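Local coordinates for protein probable zinc protease PqqL (Escherichia coli, PDB 6OFT) that is probably a zinc-dependent endopeptidase of the M16 family, represented here by the N-terminal half of the periplasmic protein, at residues L18-Y23 with A214-N219; V32-Q37 with A115-W120; M59-T64 with K71-F76; N88-Y93 with V97-L102. All coordinates share one frame; numbering follows the deposited sequence.

In the fold
Contacts 1, 2 and 4 all build on one mixed sheet. Helices 209-220 (contact 1) and 107-122 (contact 2) pack against it, and the two contacts, about 10 Å apart between centres, are hydrogen-bonded through Asn219 O and Ser118 OG. Contact 2 passes into contact 4, about 9 Å away between centres, through backbone bonds of Leu34 with Val100 and Leu36 with Tyr98. Contact 3 follows the helix with the predicted zinc ligands His54 and His58. It reaches contact 2 through Trp120 and contact 4 through Phe61 on Ala89, whose side chain is about 3 Å from that of Glu57, the predicted proton acceptor. Contact 1 lies away from these sites, about 22 Å from contact 3 between centres.

Contact 1: L18-Y23 with A214-N219; sequences LRYMIY and ALIKDN
Ile216 is the one helix residue through which 214-219 touches strand 19-23, and the contact is wholly apolar. Its CD1 lies 3.7 Å from Ile22 CD1, the two side chains reaching toward each other tip to tip. The same methyl sits 3.8 Å from Tyr20 CB, so it serves two alternate residues of the strand. Ile216 CG1 is anti to the carbonyl carbon (chi1 -64°), which sends CD1 to these two partners and leaves the other branch, CG2, to approach the Tyr20 ring obliquely, 4.0 Å from Tyr20 CD2. Leu18 adds a looser touch from CD2 to that CG2. Ile216 also rests on Phe201 and Val203 of the neighbouring strand 199-205, so this one side chain covers two adjacent strands.

No polar pair joins the two segments; Asn219 uses both ends of its amide. Its ND2 donates to Leu215 O at 2.8 Å, in the carbonyl plane and on a lone pair, and OD1 is held by Gln111 NE2 of helix 107-122.

Met21 turns away, packing on Leu385 and Ser389 of helix 378-391. Helix 209-220 thus covers the Tyr20 and Ile22 face of the strand, the helix-on-sheet layering of the M16 alpha/beta fold.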
# COMPACT_ATOMS: atom_id res chain seq x y z
N LEU A 18 23.28 6.91 6.13
CA LEU A 18 22.47 5.76 5.74
C LEU A 18 21.80 5.18 6.99
O LEU A 18 22.47 4.96 7.99
CB LEU A 18 23.33 4.68 5.03
CG LEU A 18 22.55 3.44 4.52
CD1 LEU A 18 22.84 3.16 3.06
CD2 LEU A 18 22.86 2.21 5.38
N ARG A 19 20.48 4.93 6.92
CA ARG A 19 19.74 4.37 8.04
C ARG A 19 19.66 2.87 7.88
O ARG A 19 19.75 2.36 6.76
CB ARG A 19 18.32 4.96 8.11
CG ARG A 19 18.22 6.40 8.67
CD ARG A 19 16.83 6.98 8.38
NE ARG A 19 16.75 7.54 7.03
CZ ARG A 19 15.65 7.99 6.43
NH1 ARG A 19 14.48 7.92 7.05
NH2 ARG A 19 15.71 8.49 5.20
N TYR A 20 19.51 2.14 8.98
CA TYR A 20 19.36 0.68 8.92
C TYR A 20 18.32 0.22 9.91
O TYR A 20 18.08 0.90 10.92
CB TYR A 20 20.69 -0.06 9.10
CG TYR A 20 21.50 0.38 10.31
CD1 TYR A 20 21.26 -0.16 11.57
CD2 TYR A 20 22.52 1.31 10.18
CE1 TYR A 20 21.98 0.27 12.69
CE2 TYR A 20 23.27 1.72 11.28
CZ TYR A 20 23.00 1.19 12.54
OH TYR A 20 23.75 1.59 13.61
N MET A 21 17.69 -0.92 9.61
CA MET A 21 16.67 -1.54 10.45
C MET A 21 16.93 -3.02 10.39
O MET A 21 16.99 -3.59 9.30
CB MET A 21 15.25 -1.24 9.96
CG MET A 21 14.95 0.23 9.80
SD MET A 21 13.21 0.46 9.42
CE MET A 21 12.71 1.33 10.88
N ILE A 22 17.16 -3.62 11.55
CA ILE A 22 17.44 -5.05 11.68
C ILE A 22 16.40 -5.70 12.58
O ILE A 22 16.15 -5.23 13.69
CB ILE A 22 18.89 -5.33 12.18
CG1 ILE A 22 19.95 -4.69 11.24
CG2 ILE A 22 19.13 -6.86 12.37
CD1 ILE A 22 21.25 -4.41 11.92
N TYR A 23 15.82 -6.81 12.10
CA TYR A 23 14.81 -7.53 12.86
C TYR A 23 15.08 -9.02 12.78
O TYR A 23 15.11 -9.56 11.67
CB TYR A 23 13.39 -7.19 12.39
CG TYR A 23 12.33 -7.62 13.39
CD1 TYR A 23 12.00 -6.80 14.47
CD2 TYR A 23 11.71 -8.86 13.29
CE1 TYR A 23 11.08 -7.22 15.43
CE2 TYR A 23 10.78 -9.28 14.24
CZ TYR A 23 10.46 -8.45 15.30
OH TYR A 23 9.54 -8.86 16.24
N ALA A 214 27.55 -5.79 11.53
CA ALA A 214 28.85 -5.84 10.88
C ALA A 214 28.70 -5.88 9.36
O ALA A 214 29.46 -5.19 8.69
CB ALA A 214 29.65 -7.05 11.36
N LEU A 215 27.70 -6.64 8.81
CA LEU A 215 27.44 -6.72 7.36
C LEU A 215 27.22 -5.33 6.79
O LEU A 215 27.83 -4.98 5.80
CB LEU A 215 26.18 -7.57 7.06
CG LEU A 215 26.32 -9.06 6.73
CD1 LEU A 215 24.97 -9.64 6.37
CD2 LEU A 215 27.30 -9.32 5.58
N ILE A 216 26.37 -4.54 7.47
CA ILE A 216 26.01 -3.17 7.08
C ILE A 216 27.20 -2.23 7.18
O ILE A 216 27.53 -1.56 6.20
CB ILE A 216 24.77 -2.68 7.88
CG1 ILE A 216 23.52 -3.52 7.53
CG2 ILE A 216 24.52 -1.16 7.68
CD1 ILE A 216 22.38 -3.44 8.54
N LYS A 217 27.84 -2.16 8.36
CA LYS A 217 28.98 -1.26 8.57
C LYS A 217 30.18 -1.59 7.67
O LYS A 217 30.76 -0.68 7.08
CB LYS A 217 29.38 -1.18 10.05
CG LYS A 217 30.30 -0.00 10.36
CD LYS A 217 30.60 0.17 11.85
CE LYS A 217 31.69 1.19 12.08
NZ LYS A 217 33.03 0.68 11.68
N ASP A 218 30.53 -2.88 7.52
CA ASP A 218 31.66 -3.29 6.68
C ASP A 218 31.48 -2.97 5.21
O ASP A 218 32.47 -2.81 4.50
CB ASP A 218 31.94 -4.79 6.81
CG ASP A 218 32.51 -5.25 8.14
OD1 ASP A 218 32.66 -6.48 8.33
OD2 ASP A 218 32.80 -4.38 9.00
N ASN A 219 30.22 -2.89 4.74
CA ASN A 219 29.96 -2.71 3.32
C ASN A 219 29.32 -1.40 2.91
O ASN A 219 29.35 -1.08 1.72
CB ASN A 219 29.12 -3.88 2.83
CG ASN A 219 29.88 -5.18 2.91
OD1 ASN A 219 30.81 -5.41 2.15
ND2 ASN A 219 29.50 -6.04 3.83

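Contact 2: V32-Q37 with A115-W120; sequences VNLWLQ and AIFSEW
Strand 32-37 and helix 115-120 run nearly parallel, 8° apart with their axes 10.2 Å from each other at closest, and Leu36 and Phe117 mark the nearest backbone approach. Phe117 does almost all the bridging. Its ring lies between Leu34 and Leu36, the two strand residues that point toward the helix. On one side CD1 lies 3.5 Å from Leu36 CB, and CE1 is equally near that carbon. On the other side CE2 comes within 3.7 Å of Leu34 CB. The far end of the ring is driven right up to the backbone, with Phe117 CZ 3.2 Å from Leu34 O. The two leucines branch differently, Leu36 CG anti to its own backbone N (chi1 174°) and Leu34 CG anti to its own carbonyl carbon (chi1 -56°), yet each presents its CB to the ring.

Helix 107-122 here lies along strand 31-38, inside the sheet of the M16 alpha/beta domain, and Phe117 also reaches Val100 of the adjacent strand 96-103, which leads into that helix. An alanine in place of Phe117 would probably open a gap above Leu34, Leu36 and Val100, leaving helix and strand without their main bridge. Trp35 points to the other face of the sheet and packs on helix 378-391. Within helix 107-122, Glu119 forms a salt bridge to Lys65.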
# COMPACT_ATOMS: atom_id res chain seq x y z
N VAL A 32 17.28 -14.89 5.23
CA VAL A 32 17.35 -13.46 5.47
C VAL A 32 16.88 -12.69 4.23
O VAL A 32 17.12 -13.10 3.11
CB VAL A 32 18.77 -13.01 5.94
CG1 VAL A 32 19.80 -13.14 4.81
CG2 VAL A 32 18.75 -11.59 6.50
N ASN A 33 16.19 -11.57 4.47
CA ASN A 33 15.78 -10.61 3.45
C ASN A 33 16.68 -9.42 3.63
O ASN A 33 16.91 -8.96 4.77
CB ASN A 33 14.32 -10.21 3.62
CG ASN A 33 13.35 -11.18 3.02
OD1 ASN A 33 13.72 -12.15 2.35
ND2 ASN A 33 12.08 -10.95 3.27
N LEU A 34 17.27 -8.96 2.53
CA LEU A 34 18.13 -7.78 2.49
C LEU A 34 17.48 -6.86 1.48
O LEU A 34 17.36 -7.23 0.30
CB LEU A 34 19.58 -8.13 2.07
CG LEU A 34 20.33 -9.18 2.90
CD1 LEU A 34 21.68 -9.47 2.28
CD2 LEU A 34 20.53 -8.73 4.37
N TRP A 35 16.93 -5.73 1.96
CA TRP A 35 16.24 -4.78 1.11
C TRP A 35 16.89 -3.42 1.22
O TRP A 35 17.07 -2.91 2.33
CB TRP A 35 14.75 -4.61 1.51
CG TRP A 35 13.80 -5.74 1.23
CD1 TRP A 35 14.11 -7.05 0.97
CD2 TRP A 35 12.37 -5.67 1.30
NE1 TRP A 35 12.95 -7.79 0.81
CE2 TRP A 35 11.87 -6.97 1.02
CE3 TRP A 35 11.46 -4.64 1.59
CZ2 TRP A 35 10.50 -7.26 1.05
CZ3 TRP A 35 10.09 -4.92 1.57
CH2 TRP A 35 9.63 -6.22 1.29
N LEU A 36 17.17 -2.79 0.06
CA LEU A 36 17.67 -1.43 0.01
C LEU A 36 16.49 -0.55 -0.41
O LEU A 36 15.92 -0.71 -1.50
CB LEU A 36 18.86 -1.26 -0.96
CG LEU A 36 19.33 0.20 -1.17
CD1 LEU A 36 19.86 0.83 0.17
CD2 LEU A 36 20.37 0.30 -2.30
N GLN A 37 16.11 0.37 0.48
CA GLN A 37 14.98 1.25 0.28
C GLN A 37 15.40 2.69 0.00
O GLN A 37 15.97 3.35 0.86
CB GLN A 37 14.01 1.14 1.48
CG GLN A 37 12.87 2.16 1.52
CD GLN A 37 12.15 2.08 2.83
OE1 GLN A 37 12.72 2.33 3.90
NE2 GLN A 37 10.89 1.69 2.80
N ALA A 115 28.17 -6.43 -1.35
CA ALA A 115 29.07 -5.72 -2.27
C ALA A 115 28.28 -5.18 -3.47
O ALA A 115 28.51 -4.05 -3.89
CB ALA A 115 30.18 -6.64 -2.72
N ILE A 116 27.28 -5.96 -3.96
CA ILE A 116 26.36 -5.56 -5.04
C ILE A 116 25.48 -4.39 -4.54
O ILE A 116 25.28 -3.44 -5.29
CB ILE A 116 25.53 -6.76 -5.58
CG1 ILE A 116 26.44 -7.78 -6.33
CG2 ILE A 116 24.39 -6.28 -6.49
CD1 ILE A 116 25.82 -9.12 -6.65
N PHE A 117 24.97 -4.45 -3.29
CA PHE A 117 24.15 -3.37 -2.73
C PHE A 117 24.94 -2.06 -2.63
O PHE A 117 24.40 -0.99 -2.92
CB PHE A 117 23.56 -3.74 -1.35
CG PHE A 117 22.24 -4.50 -1.39
CD1 PHE A 117 21.07 -3.87 -1.81
CD2 PHE A 117 22.16 -5.81 -0.93
CE1 PHE A 117 19.85 -4.56 -1.80
CE2 PHE A 117 20.94 -6.49 -0.91
CZ PHE A 117 19.79 -5.86 -1.35
N SER A 118 26.23 -2.15 -2.24
CA SER A 118 27.13 -1.00 -2.14
C SER A 118 27.27 -0.26 -3.50
O SER A 118 27.24 0.97 -3.53
CB SER A 118 28.49 -1.45 -1.63
OG SER A 118 29.27 -0.32 -1.29
N GLU A 119 27.36 -1.01 -4.61
CA GLU A 119 27.46 -0.47 -5.96
C GLU A 119 26.13 0.01 -6.52
O GLU A 119 26.12 0.93 -7.32
CB GLU A 119 28.13 -1.47 -6.91
CG GLU A 119 29.53 -1.81 -6.42
CD GLU A 119 30.60 -1.75 -7.49
OE1 GLU A 119 30.27 -1.84 -8.69
OE2 GLU A 119 31.78 -1.60 -7.10
N TRP A 120 24.99 -0.58 -6.09
CA TRP A 120 23.71 -0.06 -6.55
C TRP A 120 23.52 1.34 -5.93
O TRP A 120 22.93 2.21 -6.56
CB TRP A 120 22.57 -0.98 -6.11
CG TRP A 120 22.40 -2.22 -6.95
CD1 TRP A 120 22.88 -2.44 -8.21
CD2 TRP A 120 21.67 -3.40 -6.58
NE1 TRP A 120 22.47 -3.67 -8.66
CE2 TRP A 120 21.71 -4.28 -7.69
CE3 TRP A 120 20.96 -3.79 -5.43
CZ2 TRP A 120 21.08 -5.53 -7.68
CZ3 TRP A 120 20.33 -5.03 -5.42
CH2 TRP A 120 20.39 -5.87 -6.54

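Contact 3: M59-T64 with K71-F76; sequences MMFNGT and KVIETF
Phe61 and Thr64 carry the loop side of this contact, and Val72 and Ile73 answer from the first turn of helix 71-76. The loop directly follows helix 52-59, which bears the inverted zinc motif HxxEH of the M16 peptidases, with predicted zinc ligands His54 and His58 and predicted proton acceptor Glu57. Phe61 CD1 meets Ile73 CD1 at 3.9 Å, the two side chains crossing obliquely. Ile73 CG1 lies anti to the carbonyl carbon (chi1 -67°), which swings CD1 back toward the loop. Val72 CG1 lies more loosely against Phe61, 4.4 Å from its CA, and meets the ring obliquely. Thr64 CG2 then touches Val72 CG2 at 4.1 Å, with the side chains at about a right angle.

A water completes this first shell: it donates to Phe61 O at 2.7 Å and accepts from Ile73 N at 3.0 Å, so a carbonyl of the loop is linked to an amide near the helix start.

Further out, a type I turn from Met59 to Asn62 sets the loop backbone, closed by Asn62 N to Met59 O. Gly63 follows with a phi of 143°, where a beta carbon would collide with the preceding carbonyl oxygen. Phe61 is held by an edge-to-face stack with Phe83 and by Trp120, and Thr64 OG1 is hydrogen-bonded to Glu119 OE1 and to Trp67 N. On the helix, Lys71 NZ forms a salt bridge to Glu74 OE1. Lys71 O is gripped twice, from opposite faces of its carbonyl plane, by Thr75 N and by Thr75 OG1, the latter at 2.7 Å.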
# COMPACT_ATOMS: atom_id res chain seq x y z
N MET A 59 17.92 -0.08 -14.53
CA MET A 59 19.34 0.11 -14.84
C MET A 59 20.29 -0.43 -13.77
O MET A 59 21.48 -0.57 -14.06
CB MET A 59 19.66 1.59 -15.16
CG MET A 59 19.09 2.10 -16.50
SD MET A 59 19.36 1.06 -17.96
CE MET A 59 21.20 0.86 -17.92
N MET A 60 19.79 -0.78 -12.57
CA MET A 60 20.64 -1.33 -11.50
C MET A 60 21.12 -2.74 -11.84
O MET A 60 22.19 -3.17 -11.41
CB MET A 60 19.93 -1.30 -10.13
CG MET A 60 19.68 0.10 -9.58
SD MET A 60 21.12 1.20 -9.50
CE MET A 60 20.78 2.25 -10.89
N PHE A 61 20.34 -3.44 -12.67
CA PHE A 61 20.63 -4.80 -13.10
C PHE A 61 21.34 -4.84 -14.44
O PHE A 61 21.51 -5.93 -15.00
CB PHE A 61 19.32 -5.62 -13.14
CG PHE A 61 18.59 -5.61 -11.81
CD1 PHE A 61 18.93 -6.50 -10.80
CD2 PHE A 61 17.58 -4.68 -11.56
CE1 PHE A 61 18.26 -6.49 -9.58
CE2 PHE A 61 16.93 -4.65 -10.33
CZ PHE A 61 17.27 -5.55 -9.35
N ASN A 62 21.79 -3.68 -14.96
CA ASN A 62 22.43 -3.66 -16.27
C ASN A 62 23.82 -2.99 -16.31
O ASN A 62 24.29 -2.63 -17.39
CB ASN A 62 21.48 -3.07 -17.32
CG ASN A 62 20.31 -3.98 -17.58
OD1 ASN A 62 20.41 -4.98 -18.30
ND2 ASN A 62 19.17 -3.67 -16.98
N GLY A 63 24.48 -2.89 -15.18
CA GLY A 63 25.83 -2.35 -15.14
C GLY A 63 26.22 -1.50 -13.95
O GLY A 63 25.58 -0.48 -13.66
N THR A 64 27.30 -1.90 -13.29
CA THR A 64 27.91 -1.14 -12.19
C THR A 64 29.40 -1.10 -12.52
O THR A 64 29.82 -1.75 -13.48
CB THR A 64 27.63 -1.74 -10.78
OG1 THR A 64 28.43 -2.91 -10.57
CG2 THR A 64 26.14 -2.02 -10.49
N LYS A 71 26.88 -8.74 -15.75
CA LYS A 71 27.67 -9.33 -14.67
C LYS A 71 26.97 -9.34 -13.29
O LYS A 71 27.25 -10.25 -12.52
CB LYS A 71 29.08 -8.72 -14.56
CG LYS A 71 29.97 -9.02 -15.77
CD LYS A 71 30.52 -10.45 -15.78
CE LYS A 71 31.33 -10.74 -17.02
NZ LYS A 71 31.35 -12.19 -17.32
N VAL A 72 26.06 -8.39 -12.98
CA VAL A 72 25.33 -8.39 -11.70
C VAL A 72 24.42 -9.63 -11.64
O VAL A 72 24.43 -10.35 -10.64
CB VAL A 72 24.59 -7.04 -11.40
CG1 VAL A 72 23.34 -7.22 -10.54
CG2 VAL A 72 25.53 -6.04 -10.74
N ILE A 73 23.70 -9.89 -12.75
CA ILE A 73 22.80 -11.03 -12.88
C ILE A 73 23.56 -12.35 -12.88
O ILE A 73 23.14 -13.30 -12.20
CB ILE A 73 21.86 -10.85 -14.11
CG1 ILE A 73 20.86 -9.65 -13.89
CG2 ILE A 73 21.15 -12.15 -14.52
CD1 ILE A 73 19.78 -9.78 -12.73
N GLU A 74 24.71 -12.40 -13.57
CA GLU A 74 25.59 -13.58 -13.63
C GLU A 74 26.17 -13.87 -12.25
O GLU A 74 26.36 -15.04 -11.92
CB GLU A 74 26.72 -13.40 -14.66
CG GLU A 74 26.25 -13.42 -16.12
CD GLU A 74 27.25 -13.02 -17.19
OE1 GLU A 74 28.47 -13.02 -16.91
OE2 GLU A 74 26.81 -12.72 -18.32
N THR A 75 26.46 -12.82 -11.45
CA THR A 75 26.98 -13.01 -10.09
C THR A 75 25.88 -13.61 -9.20
O THR A 75 26.16 -14.57 -8.47
CB THR A 75 27.58 -11.71 -9.53
OG1 THR A 75 28.62 -11.25 -10.40
CG2 THR A 75 28.16 -11.89 -8.12
N PHE A 76 24.65 -13.08 -9.28
CA PHE A 76 23.53 -13.62 -8.50
C PHE A 76 23.27 -15.07 -8.90
O PHE A 76 23.14 -15.92 -8.02
CB PHE A 76 22.25 -12.78 -8.68
CG PHE A 76 22.17 -11.53 -7.83
CD1 PHE A 76 22.27 -11.60 -6.45
CD2 PHE A 76 21.95 -10.29 -8.42
CE1 PHE A 76 22.16 -10.44 -5.66
CE2 PHE A 76 21.84 -9.13 -7.64
CZ PHE A 76 21.93 -9.22 -6.27
O HOH W 1 23.59 -7.61 -14.69

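Contact 4: N88-Y93 with V97-L102; sequences NAYTSY and VYQVSL
Asn88 O accepts from Gln99 N at 2.8 Å, and Asn88 N returns the bond to Gln99 O at 2.9 Å, closing one hydrogen-bonded antiparallel pair. Tyr90 and Val97 form the next: Tyr90 N bonds to Val97 O and Val97 N to Tyr90 O. Between them Ala89 and Tyr98 make a non-hydrogen-bonded pair, where Ala89 CA approaches Val97 O at 3.1 Å in a CA-H...O contact.

Asn88, Tyr90, Val97 and Gln99 share one face of this beta hairpin. Tyr90 CG sits between the backbone N and the carbonyl carbon (chi1 71°), which lays the ring alongside Val97. Val97 CB stands over the ring face, 4.0 Å from its centroid, in a CH-pi contact. Gln99 NE2 comes instead to the ring edge, 3.4 Å from Tyr90 CE2, with amide and ring planes 74° apart. Tyr90 OH is hydrogen-bonded to Glu95 OE2. A serine in place of Tyr90 would probably uncover Val97 and leave Glu95 without its phenol partner and the Gln99 amide without the ring edge beside it.

Strand 87-91 is the sheet's outermost in this chain; its position is consistent with the edge to which substrates add as an extra strand in other M16 peptidases. Ala89 and Tyr98 face the catalytic side. Ala89 CB lies 3.8 Å from Tyr98 CD1 and also packs on Glu57, the predicted proton acceptor, whose OE2 is hydrogen-bonded to Thr91 OG1. Tyr98 OH bonds to Tyr194 OH.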
# COMPACT_ATOMS: atom_id res chain seq x y z
N ASN A 88 14.57 -9.13 -6.69
CA ASN A 88 13.45 -8.35 -7.23
C ASN A 88 13.65 -6.89 -6.94
O ASN A 88 14.47 -6.55 -6.09
CB ASN A 88 12.11 -8.78 -6.56
CG ASN A 88 11.65 -10.18 -6.87
OD1 ASN A 88 11.20 -10.47 -7.98
ND2 ASN A 88 11.75 -11.07 -5.88
N ALA A 89 12.87 -6.02 -7.60
CA ALA A 89 12.92 -4.58 -7.34
C ALA A 89 11.59 -4.00 -7.77
O ALA A 89 10.92 -4.60 -8.60
CB ALA A 89 14.05 -3.93 -8.14
N TYR A 90 11.20 -2.85 -7.21
CA TYR A 90 9.97 -2.19 -7.61
C TYR A 90 10.10 -0.70 -7.40
O TYR A 90 10.84 -0.27 -6.52
CB TYR A 90 8.72 -2.75 -6.85
CG TYR A 90 8.63 -2.38 -5.39
CD1 TYR A 90 8.13 -1.14 -4.98
CD2 TYR A 90 8.97 -3.30 -4.40
CE1 TYR A 90 8.04 -0.80 -3.63
CE2 TYR A 90 8.85 -2.98 -3.04
CZ TYR A 90 8.36 -1.74 -2.66
OH TYR A 90 8.26 -1.42 -1.33
N THR A 91 9.33 0.07 -8.18
CA THR A 91 9.25 1.52 -8.08
C THR A 91 7.79 1.88 -7.88
O THR A 91 6.92 1.45 -8.65
CB THR A 91 9.83 2.22 -9.33
OG1 THR A 91 11.12 1.71 -9.59
CG2 THR A 91 9.92 3.74 -9.15
N SER A 92 7.51 2.67 -6.84
CA SER A 92 6.14 3.12 -6.58
C SER A 92 6.16 4.64 -6.61
O SER A 92 7.17 5.25 -7.00
CB SER A 92 5.65 2.59 -5.23
OG SER A 92 6.37 3.18 -4.16
N TYR A 93 5.07 5.26 -6.20
CA TYR A 93 4.99 6.72 -6.12
C TYR A 93 5.98 7.26 -5.08
O TYR A 93 6.59 8.30 -5.28
CB TYR A 93 3.57 7.12 -5.65
CG TYR A 93 2.48 6.80 -6.63
CD1 TYR A 93 2.23 7.63 -7.72
CD2 TYR A 93 1.66 5.68 -6.45
CE1 TYR A 93 1.21 7.35 -8.62
CE2 TYR A 93 0.64 5.38 -7.36
CZ TYR A 93 0.41 6.23 -8.44
OH TYR A 93 -0.61 5.98 -9.32
N VAL A 97 12.61 0.14 -4.21
CA VAL A 97 13.15 -0.87 -3.28
C VAL A 97 13.82 -2.00 -4.06
O VAL A 97 13.25 -2.49 -5.04
CB VAL A 97 12.06 -1.40 -2.28
CG1 VAL A 97 12.63 -2.44 -1.32
CG2 VAL A 97 11.44 -0.26 -1.47
N TYR A 98 15.02 -2.43 -3.58
CA TYR A 98 15.85 -3.49 -4.16
C TYR A 98 15.90 -4.63 -3.17
O TYR A 98 16.25 -4.43 -2.00
CB TYR A 98 17.24 -2.94 -4.51
CG TYR A 98 17.16 -1.80 -5.50
CD1 TYR A 98 17.15 -2.04 -6.87
CD2 TYR A 98 17.03 -0.48 -5.06
CE1 TYR A 98 17.03 -1.00 -7.78
CE2 TYR A 98 16.90 0.57 -5.96
CZ TYR A 98 16.91 0.31 -7.32
OH TYR A 98 16.84 1.32 -8.23
N GLN A 99 15.46 -5.82 -3.61
CA GLN A 99 15.24 -6.95 -2.71
C GLN A 99 16.02 -8.20 -3.05
O GLN A 99 16.04 -8.62 -4.21
CB GLN A 99 13.72 -7.29 -2.65
CG GLN A 99 12.78 -6.08 -2.39
CD GLN A 99 11.32 -6.34 -2.71
OE1 GLN A 99 10.98 -7.03 -3.67
NE2 GLN A 99 10.41 -5.78 -1.92
N VAL A 100 16.67 -8.79 -2.03
CA VAL A 100 17.38 -10.06 -2.15
C VAL A 100 17.02 -10.93 -0.91
O VAL A 100 17.08 -10.45 0.22
CB VAL A 100 18.93 -9.93 -2.33
CG1 VAL A 100 19.58 -11.31 -2.52
CG2 VAL A 100 19.30 -9.00 -3.49
N SER A 101 16.64 -12.18 -1.15
CA SER A 101 16.37 -13.19 -0.13
C SER A 101 17.35 -14.32 -0.40
O SER A 101 17.42 -14.81 -1.53
CB SER A 101 14.94 -13.71 -0.24
OG SER A 101 14.63 -14.54 0.88
N LEU A 102 18.15 -14.70 0.60
CA LEU A 102 19.14 -15.76 0.43
C LEU A 102 19.37 -16.49 1.75
O LEU A 102 19.03 -15.94 2.80
CB LEU A 102 20.47 -15.17 -0.13
CG LEU A 102 21.43 -14.45 0.84
CD1 LEU A 102 22.84 -14.48 0.29
CD2 LEU A 102 21.01 -13.01 1.11